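NAD-dependent epimerase/dehydratase (Methylobacillus flagellatus KT, PDB 3GPI) is of unknown function but probably binds NAD in a Rossmann-type domain and may act as an epimerase, dehydratase or related oxidoreductase. Local coordinates at residues R20-A24 against Q25-V29; C70-A73 against S74-S77; S84-E87 against G88-T92. All coordinates share one frame; numbering follows the deposited sequence. Where two conformers were deposited one is given.

In the fold
All three contacts are local, one helix end with its exit and two helical segments of the Rossmann-type domain, in series along the chain. Contact 1 closes helix 13-24, the helix that follows the glycine-rich G10, G12, G15 pattern, and leads into strand 29-33. Contact 2, helix 71-76, follows strand 66-69; its centre is about 9 Å from that of the molecule, against about 19 Å for contact 1, and about 22 Å from contact 1. V71 of contact 2 touches the glycine pattern, the probable dinucleotide site. Contacts 2 and 3 have centres about 11 Å apart and touch through Y85, whose OH lies 3.2 Å from Y76 CA. Contact 3 stays about 14 Å from contact 1 at the nearest atoms.

Contact 1. Residues R20-A24 against Q25-V29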
# COMPACT_ATOMS: atom_id res chain seq x y z
N ARG A 20 5.66 6.38 12.03
CA ARG A 20 6.66 5.97 13.02
C ARG A 20 8.07 6.12 12.46
O ARG A 20 8.97 6.66 13.10
CB ARG A 20 6.38 4.53 13.46
CG ARG A 20 7.28 4.00 14.58
CD ARG A 20 7.12 2.47 14.82
NE ARG A 20 7.64 1.68 13.69
CZ ARG A 20 8.92 1.37 13.52
NH1 ARG A 20 9.84 1.79 14.39
NH2 ARG A 20 9.32 0.65 12.47
N ARG A 21 8.25 5.67 11.21
CA ARG A 21 9.55 5.73 10.56
C ARG A 21 9.98 7.17 10.30
O ARG A 21 11.12 7.55 10.60
CB ARG A 21 9.53 4.90 9.27
CG ARG A 21 9.45 3.40 9.57
CD ARG A 21 9.20 2.52 8.31
NE ARG A 21 9.18 1.12 8.72
CZ ARG A 21 10.25 0.33 8.81
NH1 ARG A 21 11.45 0.73 8.37
NH2 ARG A 21 10.08 -0.90 9.25
N LEU A 22 9.07 8.00 9.78
CA LEU A 22 9.40 9.37 9.44
C LEU A 22 9.70 10.17 10.70
O LEU A 22 10.59 11.02 10.68
CB LEU A 22 8.26 10.03 8.68
CG LEU A 22 8.06 9.50 7.28
CD1 LEU A 22 6.80 10.10 6.74
CD2 LEU A 22 9.28 9.80 6.37
N THR A 23 8.96 9.93 11.78
CA THR A 23 9.24 10.63 13.04
C THR A 23 10.61 10.23 13.57
O THR A 23 11.37 11.12 14.03
CB THR A 23 8.12 10.34 14.05
OG1 THR A 23 6.89 10.91 13.57
CG2 THR A 23 8.45 10.93 15.42
N ALA A 24 10.95 8.94 13.47
CA ALA A 24 12.27 8.50 13.92
C ALA A 24 13.40 9.14 13.13
O ALA A 24 14.50 9.34 13.67
CB ALA A 24 12.37 6.99 13.87
N GLN A 25 13.15 9.47 11.88
CA GLN A 25 14.14 10.12 11.04
C GLN A 25 14.19 11.64 11.24
O GLN A 25 15.06 12.31 10.66
CB GLN A 25 13.84 9.83 9.60
CG GLN A 25 14.00 8.40 9.22
CD GLN A 25 13.66 8.18 7.79
OE1 GLN A 25 12.56 8.53 7.35
NE2 GLN A 25 14.59 7.64 7.05
N GLY A 26 13.29 12.16 12.08
CA GLY A 26 13.37 13.57 12.47
C GLY A 26 12.37 14.49 11.83
O GLY A 26 12.39 15.69 12.07
N HIS A 27 11.50 13.95 10.99
CA HIS A 27 10.44 14.76 10.39
C HIS A 27 9.33 15.15 11.37
O HIS A 27 9.05 14.43 12.33
CB HIS A 27 9.78 14.00 9.22
CG HIS A 27 10.70 13.71 8.09
ND1 HIS A 27 10.84 14.54 6.99
CD2 HIS A 27 11.50 12.64 7.85
CE1 HIS A 27 11.69 14.00 6.14
NE2 HIS A 27 12.14 12.87 6.65
N GLU A 28 8.68 16.26 11.08
CA GLU A 28 7.43 16.66 11.72
C GLU A 28 6.32 15.99 10.94
O GLU A 28 6.16 16.24 9.77
CB GLU A 28 7.26 18.19 11.69
CG GLU A 28 6.03 18.66 12.43
CD GLU A 28 5.89 20.18 12.44
OE1 GLU A 28 6.92 20.88 12.45
OE2 GLU A 28 4.75 20.67 12.40
N VAL A 29 5.59 15.10 11.59
CA VAL A 29 4.57 14.30 10.93
C VAL A 29 3.24 14.46 11.65
O VAL A 29 3.17 14.38 12.89
CB VAL A 29 4.93 12.78 10.97
CG1 VAL A 29 3.86 11.97 10.23
CG2 VAL A 29 6.38 12.54 10.44
O HOH W 1 10.96 14.04 14.57
O HOH W 2 6.83 13.85 13.97
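A Schellman motif ends helix 13-24, the first helix of the Rossmann-type domain, where L22 and T23 accept from the turn at G26 and H27. The evidence is a pair of bonds: H27 N donates to L22 O at 3.1 Å, and G26 N to T23 O at 2.9 Å. The second donor stands above the carbonyl plane of T23, 66° out of it. G26 has a positive phi of 105°, which turns the chain back. One residue earlier, Q25 N still donates to R21 O, with a weak second bond to L22 O.

Between helix and strand, L22 CB packs on V29 CG2 at 3.6 Å, while T23 OG1 lies 3.6 Å from the same V29 methyl. L22 CD2 meets CD2 of the H27 imidazole at 3.9 Å. H27 CG lies beside its own backbone N (chi1 -63°), which sets the ring at a slant across L22, its edge against L22 O; ND1 bonds to S4 O.

Two waters bridge T23 to H27 and V29. One donates to both T23 O and H27 O; the other donates to H27 O, accepts from V29 N and bonds to T23 OG1, a group also bonded to A19 O. The carbonyls of R21, L22 and T23 thus take turn amides, T23 O a water as well, while L22 and V29 join the helix end to the strand through apolar contact.

Contact 2. Residues C70-A73 against S74-S77; sequences CVAA and SEYS
V71 and E75, one helical turn apart, carry the side-chain contact of helix 71-76, a short helix that follows strand 66-69 in the Rossmann-type domain. The two side chains lie at a slant to each other, and the acid folds back along the helix instead of leaving it. E75 CG stands beside its own backbone N (chi1 -76°) and the chain then runs extended, a course that carries the carboxylate toward the start of the helix. There E75 OE2 comes within 3.4 Å of V71 CG1, and E75 OE1 lies 3.4 Å from A72 CA. CG1 is the V71 branch anti to its backbone N (chi1 176°). Both approaches are of oxygen to carbon, so they are packing.

Y76 is oriented differently: its CB rests near the carbonyl oxygens of A72 and A73, each at 3.4 Å, but its ring leads away from the first turn, toward S109 and helix 132-143, where it touches S133 and M137. The A72 methyl touches F106, M137 and Y85; A73 packs on V107 of strand 103-109.

Successive backbone bonds form the helix beneath these side chains: S74 N to C70 O, E75 N to V71 O at 2.8 Å, Y76 N to A72 O at 2.7 Å, and S77 N to A73 O at 3.2 Å. At the last turn the S77 hydroxyl folds back on the backbone, S77 OG donating to S74 O at 2.8 Å with its donor tilted 33° from the carbonyl plane.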
# COMPACT_ATOMS: atom_id res chain seq x y z
N CYS A 70 -3.30 8.16 1.78
CA CYS A 70 -3.56 6.73 1.94
C CYS A 70 -5.06 6.41 1.92
O CYS A 70 -5.41 5.23 1.86
CB CYS A 70 -3.03 6.28 3.28
SG CYS A 70 -1.32 6.67 3.60
N VAL A 71 -5.93 7.43 1.93
CA VAL A 71 -7.38 7.20 2.14
C VAL A 71 -8.02 6.35 1.01
O VAL A 71 -8.78 5.43 1.30
CB VAL A 71 -8.14 8.53 2.35
CG1 VAL A 71 -9.68 8.31 2.46
CG2 VAL A 71 -7.58 9.26 3.58
N ALA A 72 -7.67 6.63 -0.24
CA ALA A 72 -8.27 5.91 -1.38
C ALA A 72 -7.90 4.44 -1.29
O ALA A 72 -8.75 3.55 -1.50
CB ALA A 72 -7.85 6.55 -2.73
N ALA A 73 -6.65 4.15 -0.91
CA ALA A 73 -6.24 2.75 -0.71
C ALA A 73 -7.06 2.02 0.37
O ALA A 73 -7.47 0.87 0.16
CB ALA A 73 -4.73 2.66 -0.45
N SER A 74 -7.30 2.68 1.51
CA SER A 74 -8.17 2.13 2.56
C SER A 74 -9.60 1.96 2.08
O SER A 74 -10.25 0.97 2.45
CB SER A 74 -8.16 3.02 3.80
OG SER A 74 -6.86 3.04 4.35
N GLU A 75 -10.07 2.91 1.28
CA GLU A 75 -11.40 2.87 0.65
C GLU A 75 -11.50 1.70 -0.34
O GLU A 75 -12.50 0.98 -0.36
CB GLU A 75 -11.73 4.21 -0.06
CG GLU A 75 -12.15 5.39 0.88
CD GLU A 75 -12.08 6.79 0.22
OE1 GLU A 75 -11.49 6.98 -0.87
OE2 GLU A 75 -12.60 7.76 0.82
N TYR A 76 -10.46 1.51 -1.16
CA TYR A 76 -10.39 0.41 -2.12
C TYR A 76 -10.62 -0.93 -1.43
O TYR A 76 -11.39 -1.76 -1.92
CB TYR A 76 -9.01 0.36 -2.78
CG TYR A 76 -8.96 -0.42 -4.07
CD1 TYR A 76 -9.02 0.25 -5.29
CD2 TYR A 76 -8.85 -1.81 -4.09
CE1 TYR A 76 -8.96 -0.42 -6.49
CE2 TYR A 76 -8.81 -2.50 -5.32
CZ TYR A 76 -8.87 -1.77 -6.51
OH TYR A 76 -8.82 -2.38 -7.74
N SER A 77 -9.93 -1.11 -0.31
CA SER A 77 -9.96 -2.32 0.51
C SER A 77 -11.29 -2.39 1.26
O SER A 77 -12.02 -3.36 1.12
CB SER A 77 -8.78 -2.32 1.50
OG SER A 77 -9.05 -1.52 2.65

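Contact 3. Residues S84-E87 against G88-T92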
# COMPACT_ATOMS: atom_id res chain seq x y z
N SER A 84 -17.11 7.57 -4.37
CA SER A 84 -15.95 7.98 -5.18
C SER A 84 -14.70 8.19 -4.32
O SER A 84 -14.82 8.53 -3.14
CB SER A 84 -16.31 9.25 -5.96
OG SER A 84 -15.17 10.05 -6.26
N TYR A 85 -13.51 7.97 -4.90
CA TYR A 85 -12.22 8.16 -4.19
C TYR A 85 -11.59 9.49 -4.51
O TYR A 85 -10.84 10.05 -3.70
CB TYR A 85 -11.19 7.08 -4.56
CG TYR A 85 -11.59 5.62 -4.42
CD1 TYR A 85 -10.85 4.63 -5.07
CD2 TYR A 85 -12.68 5.24 -3.63
CE1 TYR A 85 -11.19 3.29 -4.95
CE2 TYR A 85 -13.03 3.89 -3.51
CZ TYR A 85 -12.27 2.93 -4.17
OH TYR A 85 -12.61 1.61 -4.06
N VAL A 86 -11.84 9.98 -5.73
CA VAL A 86 -11.22 11.20 -6.23
C VAL A 86 -11.70 12.41 -5.40
O VAL A 86 -10.95 13.37 -5.22
CB VAL A 86 -11.50 11.40 -7.74
CG1 VAL A 86 -12.98 11.67 -7.98
CG2 VAL A 86 -10.60 12.50 -8.34
N GLU A 87 -12.94 12.32 -4.91
CA GLU A 87 -13.55 13.37 -4.06
C GLU A 87 -12.64 13.74 -2.89
O GLU A 87 -12.31 14.92 -2.70
CB GLU A 87 -14.90 12.88 -3.50
CG GLU A 87 -16.02 13.90 -3.53
CD GLU A 87 -16.73 13.96 -4.88
OE1 GLU A 87 -16.10 13.58 -5.90
OE2 GLU A 87 -17.91 14.37 -4.92
N GLY A 88 -12.27 12.73 -2.11
CA GLY A 88 -11.46 12.89 -0.91
C GLY A 88 -10.10 13.52 -1.20
O GLY A 88 -9.61 14.37 -0.43
N LEU A 89 -9.48 13.07 -2.28
CA LEU A 89 -8.20 13.62 -2.73
C LEU A 89 -8.35 15.06 -3.24
O LEU A 89 -7.52 15.93 -2.96
CB LEU A 89 -7.61 12.72 -3.83
CG LEU A 89 -6.32 13.21 -4.50
CD1 LEU A 89 -5.14 13.34 -3.49
CD2 LEU A 89 -5.93 12.29 -5.65
N ARG A 90 -9.42 15.31 -4.00
CA ARG A 90 -9.68 16.66 -4.50
C ARG A 90 -9.91 17.63 -3.34
O ARG A 90 -9.33 18.73 -3.35
CB ARG A 90 -10.86 16.72 -5.50
CG ARG A 90 -10.92 18.04 -6.27
CD ARG A 90 -12.25 18.24 -7.00
NE ARG A 90 -12.50 17.18 -7.97
CZ ARG A 90 -11.90 17.11 -9.15
NH1 ARG A 90 -11.00 18.04 -9.49
NH2 ARG A 90 -12.18 16.13 -10.00
N ASN A 91 -10.71 17.21 -2.37
CA ASN A 91 -11.03 18.03 -1.19
C ASN A 91 -9.76 18.33 -0.40
O ASN A 91 -9.55 19.48 0.01
CB ASN A 91 -12.06 17.34 -0.29
CG ASN A 91 -13.44 17.28 -0.93
OD1 ASN A 91 -13.70 17.94 -1.94
ND2 ASN A 91 -14.31 16.47 -0.35
N THR A 92 -8.92 17.31 -0.23
CA THR A 92 -7.68 17.45 0.53
C THR A 92 -6.71 18.38 -0.19
O THR A 92 -6.13 19.29 0.42
CB THR A 92 -7.02 16.08 0.74
OG1 THR A 92 -7.87 15.26 1.53
CG2 THR A 92 -5.73 16.23 1.53
O HOH W 3 -13.25 9.81 -0.69
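The opening turns of helix 86-95 join V86 and E87 to R90 and N91 through backbone bonds, with the Y85 carbonyl close to L89 and S84 leading in. The S84 hydroxyl reaches into the first turn, where S84 OG takes a weak capping bond from E87 N at 3.5 Å. Its chi1 of 153° swings OG toward that amide.

Y85 sends its ring away from the following turn, to lie against helix 71-76, where it meets E75, and against S133 and R136 of helix 132-143. L89 CB comes near its backbone oxygen and lies 3.7 Å from V86 O.

V86 begins the regular pairing, its O accepting from R90 N at 2.8 Å with an N-H...O angle of 159°. The V86 side chain touches E139 of helix 132-143.

E87 O receives N91 N at 2.8 Å. The N91 side chain leans back over the same carbonyl, with N91 CG 3.2 Å from E87 O, because CG lies beside the backbone N (chi1 -69°). The amide's ND2 in turn bonds to V50 O, which helps to fix its rotation. One turn on, T92 N and T92 OG1 approach G88 O from opposite faces of its plane, the hydroxyl at 2.8 Å, so two donors grip one carbonyl.

A serine whose hydroxyl accepts, here weakly, from the amide three residues on is a common N-cap; the helix it opens packs beside the parallel sheet of a Rossmann-type domain, L89 and T92 touching strand 66-69.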